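Local coordinates for LbpB B-lobe (Moraxella bovis, PDB 3UAQ), which probably binds host lactoferrin, as the N-lobe of a bacterial lipoprotein built on a beta barrel, at residues L55-A60 and Y156-N161; E77-L82 and V180-R185; T128-D133 and Q147-D152; E223-Q228 and K256-A261; D269-D274 and G284-K289. One frame throughout, in Å; residues are numbered along the deposited sequence.

Contact 1 (L55-A60 and Y156-N161); sequences LGSVLA and YYYGDN
Tyr157 turns one ring face to the backbone of Ser57, whose CA stands 4.1 Å from the ring centroid in a CH-pi contact offset toward the rim. Val58 crosses the same tyrosine obliquely, its CG2 methyl approaching CD2 and CE2. Beneath these side chains Val58 and Tyr157 form an antiparallel hydrogen-bonded pair: the bond from Tyr157 N to Val58 O (3.0 Å) is nearly straight, that from Val58 N to Tyr157 O (2.9 Å) more bent. Leu59 and Tyr156 project from the opposite face of the sheet, where Leu59 CG lies 4.5 Å from Tyr156 CB. Tyr156 holds CG between its backbone N and carbonyl carbon (chi1 61°), and its ring leads away from the 55-60 segment to pack on Lys122 and Ile126 of strand 121-128. Within its own segment, Tyr158 hydrogen-bonds through OH to Asp160 OD1. Ser57 OG bonds Ala90 O, and Tyr157 OH bonds Glu310 and Arg281. The chemistry thus divides the work: main-chain bonds and aromatic cover join the two strands, while the phenol of Tyr157, buried but with polar partners, fastens this handle sheet to the barrel.

Contact 2 (E77-L82 and V180-R185); sequences EEHVPL and VTDVKR
The imidazole of His79 meets Asp182 at its edge, where Asp182 OD2 lies near the ring plane, 3.2 Å from His79 CE1; one face carries Pro81 CD from its own segment. Ring and carboxylate stand almost perpendicular, at 87°. Lys184 crosses the ring obliquely, with CG and CD nearest ND1, and the other oxygen of Asp182, OD1, forms a salt bridge with Arg187. The guanidinium of Arg185 has Glu78 OE1 in its plane at the edge. It grips the carboxylate side-on: OE1 accepts from Arg185 NH2 at 2.8 Å on its syn lone pair and from Arg185 NE at 3.0 Å, while OE2 receives a weak bond from NH2. The two planes are 50° apart. On the opposite face of the sheet from His79 and Lys184, Val80 and Val183 lie side by side, Val80 CB 3.6 Å from Val183 CG1, with a reciprocal pair of main-chain bonds, Val80 N to Val183 O being practically straight; a third runs from Arg185 N to Glu78 O. Leu82 CD1 rests against the backbone of Thr181 and Asp182. The arrangement is an antiparallel strand pair: short strand 79-80, from the handle sequence, extends the barrel sheet along strand 170-184.

Contact 3 (T128-D133 and Q147-D152); sequences TGLRPD and QYTKGD
Leu130 lays its CD2 methyl over the peptide that follows Gly151, 3.4 Å from Gly151 C and near Asp152 N as well. Its chi1 (-82°) sets CG anti to the carbonyl carbon, and from CG the CD2 branch extends to the peptide. The same methyl has a second neighbour in Thr149, whose CG2 lies 4.2 Å away. Thr149 in turn faces Pro132: its OG1 comes to 3.7 Å from Pro132 CA, and CG2 touches the same carbon from the other branch. Glu215 also packs on Pro132 and Thr149, and Val216 on Thr149.

The two backbones are joined at one end. Thr128 N donates to Asp152 O at 2.9 Å in an almost straight bond, whereas the return bond from Asp152 N to Thr128 O is weak and bent; Gly151 CA adds a CA-H...O contact to Thr128 O. Immediately beyond, Gly129 and Gly151 face each other with CA atoms 4.1 Å apart. Neither has a side chain to hold the strands off, and both adopt positive phi, a region that suits glycine. A cis peptide is modelled before Leu130, where segment 128-133 leaves the strand. On the Asp152 side the carboxylate is anchored by Arg105 and Tyr106, and Leu102 of helix 95-105 packs on both Thr128 and Asp152.

The arrangement is that of an antiparallel strand pair at the point where it comes apart: strand 121-128 ends on its last bridge to strand 146-159, and a loop carries the chain to strand 135-138, which pairs with an earlier portion of the same long strand in the handle sheet.

Contact 4 (E223-Q228 and K256-A261); sequences EQVFGQ and KQKAIA
Lys256 opens the contact through its carbonyl: Lys256 O lies 3.5 Å from Val225 CG2, a van der Waals contact. Its CG meets the other branch, Val225 CG1, and the bent chain then brings NZ near the amide of Gln228. NZ and Gln228 NE2 are not hydrogen-bonded; NE2 bonds Asn235 OD1. After Gln257, whose CB points away from segment 223-228, comes Lys258. Here the valine and lysine side chains cross at about a right angle, with Val225 CG1 3.6 Å from Lys258 CB, and the backbones make their one hydrogen bond, from Phe226 N to Lys258 O at 3.2 Å. Beyond CB the lysine runs extended until its last torsion, and NZ returns to its own segment at Ala261 O (2.8 Å) and also bonds Ser263 O, tying down the loop end.

From Ala259 onward the partner is Phe226. Ala259 O lies 3.4 Å from Phe226 CB. Ile260 CB points away, while its CA lies over the ring in a CH-pi contact, 4.2 Å from the centroid. Ala261 lies over the same face: its N sits above the centre, and its CB is 3.5 Å from Phe226 CE2. With CG anti to the backbone N (chi1 177°), Phe226 projects toward this bend from a type II turn running from Val225 to Gln228, in which Gly227 takes the positive-phi place.

This surface contact sets a loop against the end of strand 248-257 and the loop that follows. Strand 248-257 is flanked by strands 236-243 and 266-278, while segment 223-228 belongs to the long connection between strands 170-184 and 236-243.

Contact 5 (D269-D274 and G284-K289); sequences DRYDID and GSAIAK
In the beta hairpin of strands 266-278 and 281-288, part of the barrel, Tyr271 pairs with Ala288 and Asp272 with Ile287. Non-hydrogen-bonded and hydrogen-bonded pairs alternate as far as Asp274 and Ser285. Within the Asp272 pair the bond from Ile287 N to Asp272 O (2.9 Å) is nearly straight, and the return bond bends more. On one face of the sheet Tyr271 meets two alanines, CD2 lying 4.2 Å from Ala286 CB and CE2 equally far from Ala288 CB; its ring also meets that of Phe325 from another strand. The opposite face is mixed, with Asp272, Asp274, Ser285 and Ile287. Lys289, bent at chi2 and chi3 (-69° and -73°), curls back across Arg270 to Asp272, and its NZ bonds Asp272 OD2 at 2.7 Å from above the carboxylate plane (41° out of it). Asp272 OD1 is bound by Thr252 OG1 of strand 248-257, so the two oxygens have different partners. Next along, Ile287 CD1 covers Asp274 CB at 3.7 Å, while Asp274 OD1 pairs with Lys248. Arg270 and Tyr271 both face Leu253 on the neighbouring strand: a classic beta bulge within an antiparallel barrel hairpin, with Tyr271, Ala286 and Ala288 on the buried face.

Overall arrangement
From the N terminus, the chain enters contact 1 with residues 55-60 and returns to it only at 156-161, closing a long loop. Contact 2 opens at 77-82, within that loop, but closes at 180-185 beyond it, so the two cross. Contact 3 (128-133 with 147-152) falls inside both and shares strand 146-159 with contact 1. Contacts 1 and 3 thus belong to the handle sheet, and contact 2 joins the handle sequence to the barrel. Contacts 4 and 5 follow in series within the barrel region, their centres about 24 Å apart. A salt bridge links them, from Glu223, in the loop before strand 236-243, to Arg270 of strand 266-278; that strand neighbours strand 248-257, which contact 4 uses.

Contact 1 (L55-A60 and Y156-N161)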
# COMPACT_ATOMS: atom_id res chain seq x y z
N LEU A 55 -13.09 1.42 22.02
CA LEU A 55 -13.43 1.75 20.63
C LEU A 55 -13.27 0.60 19.65
O LEU A 55 -12.76 -0.46 19.98
CB LEU A 55 -12.54 2.89 20.14
CG LEU A 55 -12.99 4.30 20.43
CD1 LEU A 55 -14.49 4.31 20.72
CD2 LEU A 55 -12.21 4.91 21.60
N GLY A 56 -13.69 0.85 18.41
CA GLY A 56 -13.27 0.01 17.31
C GLY A 56 -11.95 0.58 16.83
O GLY A 56 -11.10 -0.13 16.28
N SER A 57 -11.77 1.88 17.07
CA SER A 57 -10.79 2.65 16.32
C SER A 57 -10.86 4.14 16.61
O SER A 57 -11.91 4.65 17.01
CB SER A 57 -11.05 2.44 14.83
OG SER A 57 -12.44 2.32 14.61
N VAL A 58 -9.75 4.84 16.42
CA VAL A 58 -9.79 6.30 16.48
C VAL A 58 -8.83 6.99 15.50
O VAL A 58 -8.14 6.33 14.69
CB VAL A 58 -9.55 6.84 17.91
CG1 VAL A 58 -10.87 6.98 18.65
CG2 VAL A 58 -8.61 5.93 18.67
N LEU A 59 -8.80 8.31 15.59
CA LEU A 59 -8.31 9.14 14.50
C LEU A 59 -8.08 10.60 14.92
O LEU A 59 -8.96 11.22 15.52
CB LEU A 59 -9.34 9.06 13.39
CG LEU A 59 -9.03 9.56 12.00
CD1 LEU A 59 -9.87 8.76 11.01
CD2 LEU A 59 -9.32 11.05 11.90
N ALA A 60 -6.91 11.14 14.60
CA ALA A 60 -6.58 12.54 14.91
C ALA A 60 -5.78 13.22 13.79
O ALA A 60 -5.59 12.68 12.70
CB ALA A 60 -5.82 12.66 16.25
N TYR A 156 -4.18 7.37 12.51
CA TYR A 156 -5.33 6.50 12.75
C TYR A 156 -4.94 5.15 13.35
O TYR A 156 -3.79 4.71 13.28
CB TYR A 156 -6.08 6.27 11.44
CG TYR A 156 -5.22 5.59 10.40
CD1 TYR A 156 -5.11 4.21 10.36
CD2 TYR A 156 -4.49 6.33 9.47
CE1 TYR A 156 -4.31 3.58 9.42
CE2 TYR A 156 -3.69 5.71 8.52
CZ TYR A 156 -3.61 4.33 8.50
OH TYR A 156 -2.81 3.69 7.57
N TYR A 157 -5.94 4.50 13.94
CA TYR A 157 -5.86 3.07 14.23
C TYR A 157 -7.27 2.49 14.17
O TYR A 157 -8.22 3.09 14.67
CB TYR A 157 -5.19 2.79 15.58
CG TYR A 157 -6.15 2.36 16.68
CD1 TYR A 157 -6.65 1.06 16.74
CD2 TYR A 157 -6.54 3.25 17.68
CE1 TYR A 157 -7.52 0.67 17.75
CE2 TYR A 157 -7.41 2.87 18.69
CZ TYR A 157 -7.90 1.58 18.73
OH TYR A 157 -8.77 1.19 19.73
N TYR A 158 -7.41 1.33 13.54
CA TYR A 158 -8.71 0.70 13.38
C TYR A 158 -8.57 -0.81 13.42
O TYR A 158 -7.49 -1.36 13.21
CB TYR A 158 -9.34 1.14 12.06
CG TYR A 158 -10.61 0.40 11.69
CD1 TYR A 158 -11.76 0.53 12.44
CD2 TYR A 158 -10.64 -0.44 10.58
CE1 TYR A 158 -12.92 -0.14 12.11
CE2 TYR A 158 -11.80 -1.12 10.24
CZ TYR A 158 -12.94 -0.97 11.01
OH TYR A 158 -14.10 -1.64 10.68
N GLY A 159 -9.68 -1.49 13.70
CA GLY A 159 -9.70 -2.94 13.73
C GLY A 159 -11.03 -3.49 13.25
O GLY A 159 -12.09 -2.97 13.59
N ASP A 160 -10.97 -4.55 12.45
CA ASP A 160 -12.17 -5.27 12.03
C ASP A 160 -12.23 -6.62 12.74
O ASP A 160 -11.20 -7.26 12.95
CB ASP A 160 -12.18 -5.46 10.51
CG ASP A 160 -13.02 -4.42 9.80
OD1 ASP A 160 -14.12 -4.11 10.31
OD2 ASP A 160 -12.58 -3.92 8.75
N ASN A 161 -13.44 -7.03 13.10
CA ASN A 161 -13.65 -8.28 13.83
C ASN A 161 -12.84 -8.36 15.11
O ASN A 161 -11.80 -9.02 15.16
CB ASN A 161 -13.31 -9.49 12.95
CG ASN A 161 -13.62 -9.26 11.49
OD1 ASN A 161 -12.77 -9.50 10.62
ND2 ASN A 161 -14.83 -8.79 11.21

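Contact 2 (E77-L82 and V180-R185)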
# COMPACT_ATOMS: atom_id res chain seq x y z
N GLU A 77 1.15 32.54 17.48
CA GLU A 77 0.91 31.26 18.13
C GLU A 77 2.24 30.59 18.48
O GLU A 77 3.09 30.35 17.61
CB GLU A 77 0.05 30.35 17.25
CG GLU A 77 -0.59 29.18 17.99
CD GLU A 77 -1.63 28.46 17.15
OE1 GLU A 77 -1.41 28.28 15.93
OE2 GLU A 77 -2.68 28.08 17.71
N GLU A 78 2.42 30.28 19.76
CA GLU A 78 3.67 29.72 20.25
C GLU A 78 3.55 28.22 20.48
O GLU A 78 4.50 27.46 20.27
CB GLU A 78 4.10 30.40 21.56
CG GLU A 78 4.45 31.87 21.42
CD GLU A 78 5.90 32.10 21.04
OE1 GLU A 78 6.61 31.12 20.73
OE2 GLU A 78 6.34 33.27 21.06
N HIS A 79 2.36 27.79 20.90
CA HIS A 79 2.17 26.42 21.33
C HIS A 79 0.83 25.89 20.84
O HIS A 79 -0.22 26.48 21.09
CB HIS A 79 2.23 26.34 22.86
CG HIS A 79 2.09 24.95 23.40
ND1 HIS A 79 2.72 23.86 22.85
CD2 HIS A 79 1.38 24.49 24.47
CE1 HIS A 79 2.41 22.78 23.55
NE2 HIS A 79 1.60 23.13 24.53
N VAL A 80 0.87 24.78 20.11
CA VAL A 80 -0.35 24.06 19.76
C VAL A 80 -0.33 22.67 20.41
O VAL A 80 0.28 21.74 19.88
CB VAL A 80 -0.55 23.94 18.23
CG1 VAL A 80 -1.93 23.40 17.92
CG2 VAL A 80 -0.38 25.29 17.56
N PRO A 81 -1.00 22.54 21.56
CA PRO A 81 -1.14 21.23 22.21
C PRO A 81 -2.13 20.35 21.46
O PRO A 81 -2.92 20.85 20.65
CB PRO A 81 -1.69 21.59 23.59
CG PRO A 81 -2.42 22.89 23.38
CD PRO A 81 -1.62 23.63 22.34
N LEU A 82 -2.09 19.05 21.71
CA LEU A 82 -3.09 18.15 21.17
C LEU A 82 -4.37 18.28 22.01
O LEU A 82 -4.32 18.69 23.17
CB LEU A 82 -2.57 16.71 21.20
CG LEU A 82 -1.47 16.37 20.19
CD1 LEU A 82 -0.23 15.79 20.87
CD2 LEU A 82 -2.00 15.39 19.14
N VAL A 180 2.34 11.45 16.42
CA VAL A 180 2.42 12.86 16.09
C VAL A 180 2.48 13.64 17.38
O VAL A 180 1.77 13.33 18.34
CB VAL A 180 1.21 13.33 15.25
CG1 VAL A 180 -0.10 13.11 16.00
CG2 VAL A 180 1.37 14.79 14.87
N THR A 181 3.36 14.63 17.41
CA THR A 181 3.60 15.41 18.62
C THR A 181 2.81 16.70 18.55
O THR A 181 2.20 17.01 17.52
CB THR A 181 5.07 15.81 18.76
OG1 THR A 181 5.38 16.86 17.83
CG2 THR A 181 5.99 14.62 18.51
N ASP A 182 2.83 17.46 19.64
CA ASP A 182 2.32 18.82 19.61
C ASP A 182 3.27 19.66 18.78
O ASP A 182 4.22 19.14 18.19
CB ASP A 182 2.23 19.37 21.03
CG ASP A 182 3.58 19.39 21.74
OD1 ASP A 182 4.57 18.86 21.17
OD2 ASP A 182 3.66 19.91 22.87
N VAL A 183 3.02 20.97 18.71
CA VAL A 183 3.94 21.85 18.02
C VAL A 183 4.26 23.11 18.83
O VAL A 183 3.35 23.81 19.29
CB VAL A 183 3.45 22.21 16.60
CG1 VAL A 183 1.96 22.02 16.48
CG2 VAL A 183 3.87 23.63 16.23
N LYS A 184 5.55 23.36 19.00
CA LYS A 184 6.03 24.56 19.67
C LYS A 184 7.14 25.23 18.86
O LYS A 184 8.01 24.55 18.31
CB LYS A 184 6.54 24.23 21.07
CG LYS A 184 5.53 23.53 21.96
CD LYS A 184 5.96 23.61 23.41
CE LYS A 184 6.35 25.04 23.76
NZ LYS A 184 6.88 25.20 25.15
N ARG A 185 7.11 26.55 18.80
CA ARG A 185 8.14 27.30 18.09
C ARG A 185 9.47 27.08 18.80
O ARG A 185 10.50 26.85 18.16
CB ARG A 185 7.80 28.79 18.08
CG ARG A 185 8.29 29.56 16.85
CD ARG A 185 9.08 30.80 17.22
NE ARG A 185 8.69 31.33 18.52
CZ ARG A 185 9.37 32.25 19.19
NH1 ARG A 185 10.48 32.76 18.67
NH2 ARG A 185 8.94 32.66 20.38

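Contact 3 (T128-D133 and Q147-D152)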
# COMPACT_ATOMS: atom_id res chain seq x y z
N THR A 128 -1.33 14.76 2.83
CA THR A 128 -0.88 15.47 1.64
C THR A 128 -0.13 16.68 2.13
O THR A 128 -0.40 17.18 3.24
CB THR A 128 -2.03 15.97 0.77
OG1 THR A 128 -3.23 15.24 1.07
CG2 THR A 128 -1.68 15.80 -0.71
N GLY A 129 0.79 17.19 1.31
CA GLY A 129 1.81 18.09 1.80
C GLY A 129 2.97 17.15 2.07
O GLY A 129 3.32 16.32 1.21
N LEU A 130 3.63 17.29 3.22
CA LEU A 130 3.51 18.43 4.10
C LEU A 130 4.92 19.01 4.08
O LEU A 130 5.74 18.71 4.96
CB LEU A 130 3.15 17.99 5.52
CG LEU A 130 1.67 17.71 5.79
CD1 LEU A 130 1.47 16.59 6.82
CD2 LEU A 130 1.01 19.00 6.25
N ARG A 131 5.20 19.80 3.05
CA ARG A 131 6.54 20.36 2.84
C ARG A 131 6.60 21.77 3.40
O ARG A 131 6.12 22.71 2.77
CB ARG A 131 6.89 20.36 1.36
CG ARG A 131 7.34 19.02 0.81
CD ARG A 131 7.56 19.08 -0.70
NE ARG A 131 6.33 19.43 -1.40
CZ ARG A 131 5.32 18.58 -1.59
NH1 ARG A 131 5.40 17.33 -1.14
NH2 ARG A 131 4.23 18.97 -2.24
N PRO A 132 7.20 21.91 4.60
CA PRO A 132 7.21 23.14 5.40
C PRO A 132 7.77 24.35 4.65
O PRO A 132 7.42 25.49 4.99
CB PRO A 132 8.09 22.77 6.60
CG PRO A 132 7.96 21.28 6.71
CD PRO A 132 7.91 20.81 5.28
N ASP A 133 8.62 24.11 3.66
CA ASP A 133 9.13 25.18 2.81
C ASP A 133 7.98 25.83 2.06
O ASP A 133 8.07 26.98 1.62
CB ASP A 133 10.17 24.64 1.82
CG ASP A 133 9.65 23.44 1.02
OD1 ASP A 133 9.12 22.49 1.64
OD2 ASP A 133 9.77 23.45 -0.22
N GLN A 147 -0.44 31.97 8.70
CA GLN A 147 0.54 31.34 7.84
C GLN A 147 0.76 29.90 8.29
O GLN A 147 1.47 29.63 9.26
CB GLN A 147 1.86 32.11 7.87
CG GLN A 147 2.90 31.56 6.91
CD GLN A 147 4.07 32.50 6.76
OE1 GLN A 147 3.99 33.68 7.14
NE2 GLN A 147 5.16 32.01 6.19
N TYR A 148 0.11 28.98 7.57
CA TYR A 148 0.15 27.57 7.93
C TYR A 148 0.88 26.75 6.87
O TYR A 148 0.72 26.98 5.68
CB TYR A 148 -1.27 27.02 8.09
CG TYR A 148 -1.97 27.46 9.36
CD1 TYR A 148 -1.94 26.67 10.50
CD2 TYR A 148 -2.66 28.66 9.42
CE1 TYR A 148 -2.57 27.06 11.67
CE2 TYR A 148 -3.30 29.07 10.59
CZ TYR A 148 -3.25 28.26 11.71
OH TYR A 148 -3.88 28.65 12.87
N THR A 149 1.68 25.79 7.32
CA THR A 149 2.31 24.86 6.39
C THR A 149 1.25 24.22 5.50
O THR A 149 0.28 23.65 6.00
CB THR A 149 3.10 23.79 7.16
OG1 THR A 149 4.40 24.31 7.51
CG2 THR A 149 3.27 22.53 6.31
N LYS A 150 1.43 24.31 4.19
CA LYS A 150 0.43 23.79 3.26
C LYS A 150 0.30 22.27 3.29
O LYS A 150 1.30 21.54 3.23
CB LYS A 150 0.71 24.25 1.83
CG LYS A 150 -0.18 23.57 0.79
CD LYS A 150 0.18 24.01 -0.62
CE LYS A 150 -0.76 23.39 -1.64
NZ LYS A 150 -0.33 23.71 -3.04
N GLY A 151 -0.95 21.80 3.36
CA GLY A 151 -1.24 20.38 3.40
C GLY A 151 -1.89 19.97 4.72
O GLY A 151 -1.97 20.77 5.66
N ASP A 152 -2.35 18.73 4.80
CA ASP A 152 -3.00 18.23 6.01
C ASP A 152 -2.88 16.72 6.11
O ASP A 152 -2.69 16.02 5.10
CB ASP A 152 -4.47 18.67 6.04
CG ASP A 152 -4.69 19.96 6.82
OD1 ASP A 152 -4.21 20.05 7.98
OD2 ASP A 152 -5.34 20.89 6.29

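Contact 4 (E223-Q228 and K256-A261)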
# COMPACT_ATOMS: atom_id res chain seq x y z
N GLU A 223 10.94 11.22 11.14
CA GLU A 223 12.13 10.92 11.92
C GLU A 223 13.18 10.29 11.02
O GLU A 223 12.91 9.32 10.31
CB GLU A 223 11.80 10.04 13.13
CG GLU A 223 12.82 10.16 14.24
CD GLU A 223 12.31 9.65 15.57
OE1 GLU A 223 11.22 9.03 15.61
OE2 GLU A 223 13.01 9.86 16.59
N GLN A 224 14.39 10.85 11.06
CA GLN A 224 15.40 10.55 10.05
C GLN A 224 16.25 9.31 10.31
O GLN A 224 16.93 9.18 11.33
CB GLN A 224 16.31 11.77 9.86
CG GLN A 224 15.57 13.07 9.54
CD GLN A 224 16.52 14.22 9.23
OE1 GLN A 224 17.58 14.35 9.87
NE2 GLN A 224 16.14 15.05 8.26
N VAL A 225 16.21 8.39 9.35
CA VAL A 225 17.20 7.33 9.26
C VAL A 225 17.90 7.52 7.92
O VAL A 225 17.34 8.13 7.00
CB VAL A 225 16.56 5.93 9.31
CG1 VAL A 225 17.63 4.89 9.63
CG2 VAL A 225 15.47 5.89 10.36
N PHE A 226 19.12 7.02 7.82
CA PHE A 226 19.95 7.29 6.65
C PHE A 226 19.47 6.64 5.36
O PHE A 226 19.07 5.48 5.34
CB PHE A 226 21.39 6.87 6.92
CG PHE A 226 22.28 7.06 5.73
CD1 PHE A 226 22.85 8.29 5.47
CD2 PHE A 226 22.52 6.01 4.85
CE1 PHE A 226 23.67 8.48 4.36
CE2 PHE A 226 23.34 6.19 3.74
CZ PHE A 226 23.91 7.43 3.50
N GLY A 227 19.54 7.40 4.26
CA GLY A 227 19.26 6.85 2.95
C GLY A 227 17.80 6.53 2.71
O GLY A 227 17.45 5.91 1.70
N GLN A 228 16.94 6.92 3.65
CA GLN A 228 15.50 6.90 3.44
C GLN A 228 15.05 8.34 3.26
O GLN A 228 15.60 9.24 3.90
CB GLN A 228 14.78 6.29 4.64
CG GLN A 228 15.26 4.91 5.06
CD GLN A 228 14.31 4.25 6.04
OE1 GLN A 228 13.10 4.22 5.83
NE2 GLN A 228 14.85 3.76 7.15
N LYS A 256 14.35 2.89 15.40
CA LYS A 256 15.59 2.61 14.69
C LYS A 256 16.32 3.92 14.36
O LYS A 256 15.80 4.76 13.64
CB LYS A 256 15.33 1.83 13.40
CG LYS A 256 16.29 2.16 12.27
CD LYS A 256 16.28 1.10 11.17
CE LYS A 256 14.87 0.76 10.73
NZ LYS A 256 14.83 0.31 9.31
N GLN A 257 17.51 4.07 14.93
CA GLN A 257 18.45 5.10 14.52
C GLN A 257 19.55 4.45 13.69
O GLN A 257 19.98 3.33 13.97
CB GLN A 257 19.09 5.77 15.74
CG GLN A 257 18.27 5.72 17.00
CD GLN A 257 17.88 7.09 17.50
OE1 GLN A 257 16.72 7.35 17.78
NE2 GLN A 257 18.86 7.98 17.61
N LYS A 258 19.99 5.16 12.65
CA LYS A 258 21.17 4.78 11.88
C LYS A 258 21.66 6.06 11.22
O LYS A 258 20.97 6.64 10.37
CB LYS A 258 20.83 3.73 10.83
CG LYS A 258 21.92 3.54 9.78
CD LYS A 258 21.40 2.77 8.56
CE LYS A 258 22.44 2.69 7.45
NZ LYS A 258 23.56 1.76 7.74
N ALA A 259 22.84 6.50 11.62
CA ALA A 259 23.32 7.84 11.25
C ALA A 259 23.81 7.96 9.81
O ALA A 259 23.29 8.77 9.04
CB ALA A 259 24.40 8.28 12.21
N ILE A 260 24.83 7.19 9.46
CA ILE A 260 25.36 7.21 8.10
C ILE A 260 25.32 5.82 7.47
O ILE A 260 24.83 4.87 8.08
CB ILE A 260 26.79 7.75 8.07
CG1 ILE A 260 27.72 6.85 8.89
CG2 ILE A 260 26.83 9.18 8.59
CD1 ILE A 260 29.14 7.35 8.97
N ALA A 261 25.85 5.72 6.26
CA ALA A 261 25.83 4.46 5.52
C ALA A 261 26.51 3.31 6.29
O ALA A 261 25.97 2.21 6.36
CB ALA A 261 26.46 4.64 4.14

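Contact 5 (D269-D274 and G284-K289)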
# COMPACT_ATOMS: atom_id res chain seq x y z
N ASP A 269 14.74 2.49 23.04
CA ASP A 269 13.41 2.33 23.63
C ASP A 269 12.82 3.68 24.02
O ASP A 269 13.45 4.46 24.75
CB ASP A 269 13.45 1.37 24.83
CG ASP A 269 13.83 -0.04 24.43
OD1 ASP A 269 13.78 -0.36 23.22
OD2 ASP A 269 14.19 -0.84 25.33
N ARG A 270 11.62 3.96 23.53
CA ARG A 270 10.93 5.21 23.82
C ARG A 270 9.88 5.01 24.91
O ARG A 270 9.77 5.80 25.84
CB ARG A 270 10.25 5.75 22.57
CG ARG A 270 11.20 6.04 21.41
CD ARG A 270 12.02 7.29 21.65
NE ARG A 270 12.57 7.83 20.40
CZ ARG A 270 13.64 8.61 20.33
NH1 ARG A 270 14.30 8.95 21.43
NH2 ARG A 270 14.07 9.04 19.15
N TYR A 271 9.12 3.93 24.78
CA TYR A 271 7.99 3.67 25.67
C TYR A 271 7.87 2.20 26.05
O TYR A 271 7.92 1.31 25.19
CB TYR A 271 6.67 4.10 25.01
CG TYR A 271 6.52 5.60 24.83
CD1 TYR A 271 6.83 6.21 23.62
CD2 TYR A 271 6.07 6.40 25.87
CE1 TYR A 271 6.69 7.58 23.45
CE2 TYR A 271 5.93 7.77 25.71
CZ TYR A 271 6.24 8.35 24.49
OH TYR A 271 6.10 9.72 24.34
N ASP A 272 7.72 1.95 27.34
CA ASP A 272 7.24 0.66 27.81
C ASP A 272 5.72 0.72 27.89
O ASP A 272 5.14 1.80 27.94
CB ASP A 272 7.82 0.32 29.19
CG ASP A 272 9.09 -0.51 29.10
OD1 ASP A 272 9.23 -1.28 28.12
OD2 ASP A 272 9.94 -0.40 30.01
N ILE A 273 5.08 -0.44 27.90
CA ILE A 273 3.63 -0.48 27.98
C ILE A 273 3.16 -1.33 29.16
O ILE A 273 3.79 -2.34 29.51
CB ILE A 273 3.02 -1.00 26.67
CG1 ILE A 273 3.61 -0.24 25.49
CG2 ILE A 273 1.50 -0.87 26.69
CD1 ILE A 273 2.80 -0.33 24.22
N ASP A 274 2.07 -0.90 29.79
CA ASP A 274 1.58 -1.53 31.00
C ASP A 274 0.06 -1.45 31.05
O ASP A 274 -0.50 -0.48 31.56
CB ASP A 274 2.19 -0.87 32.23
CG ASP A 274 1.80 -1.56 33.51
OD1 ASP A 274 1.59 -2.79 33.48
OD2 ASP A 274 1.70 -0.87 34.55
N GLY A 284 -4.45 0.93 29.90
CA GLY A 284 -3.47 1.21 30.93
C GLY A 284 -2.58 2.39 30.60
O GLY A 284 -3.05 3.46 30.20
N SER A 285 -1.28 2.18 30.76
CA SER A 285 -0.33 3.27 30.69
C SER A 285 0.80 3.03 29.70
O SER A 285 1.22 1.89 29.47
CB SER A 285 0.25 3.54 32.07
OG SER A 285 -0.78 3.73 33.02
N ALA A 286 1.28 4.13 29.11
CA ALA A 286 2.52 4.15 28.35
C ALA A 286 3.54 4.87 29.21
O ALA A 286 3.27 5.96 29.73
CB ALA A 286 2.33 4.86 27.01
N ILE A 287 4.71 4.27 29.38
CA ILE A 287 5.73 4.82 30.27
C ILE A 287 6.97 5.26 29.49
O ILE A 287 7.56 4.48 28.74
CB ILE A 287 6.13 3.79 31.35
CG1 ILE A 287 4.96 3.52 32.30
CG2 ILE A 287 7.35 4.27 32.13
CD1 ILE A 287 4.32 2.15 32.11
N ALA A 288 7.35 6.52 29.67
CA ALA A 288 8.52 7.07 28.97
C ALA A 288 9.81 6.56 29.60
O ALA A 288 9.96 6.55 30.83
CB ALA A 288 8.47 8.60 28.98
N LYS A 289 10.75 6.14 28.76
CA LYS A 289 11.99 5.53 29.21
C LYS A 289 13.06 6.57 29.54
O LYS A 289 14.06 6.25 30.18
CB LYS A 289 12.52 4.56 28.15
CG LYS A 289 11.54 3.48 27.75
CD LYS A 289 11.31 2.48 28.87
CE LYS A 289 12.52 1.57 29.06
NZ LYS A 289 12.41 0.65 30.23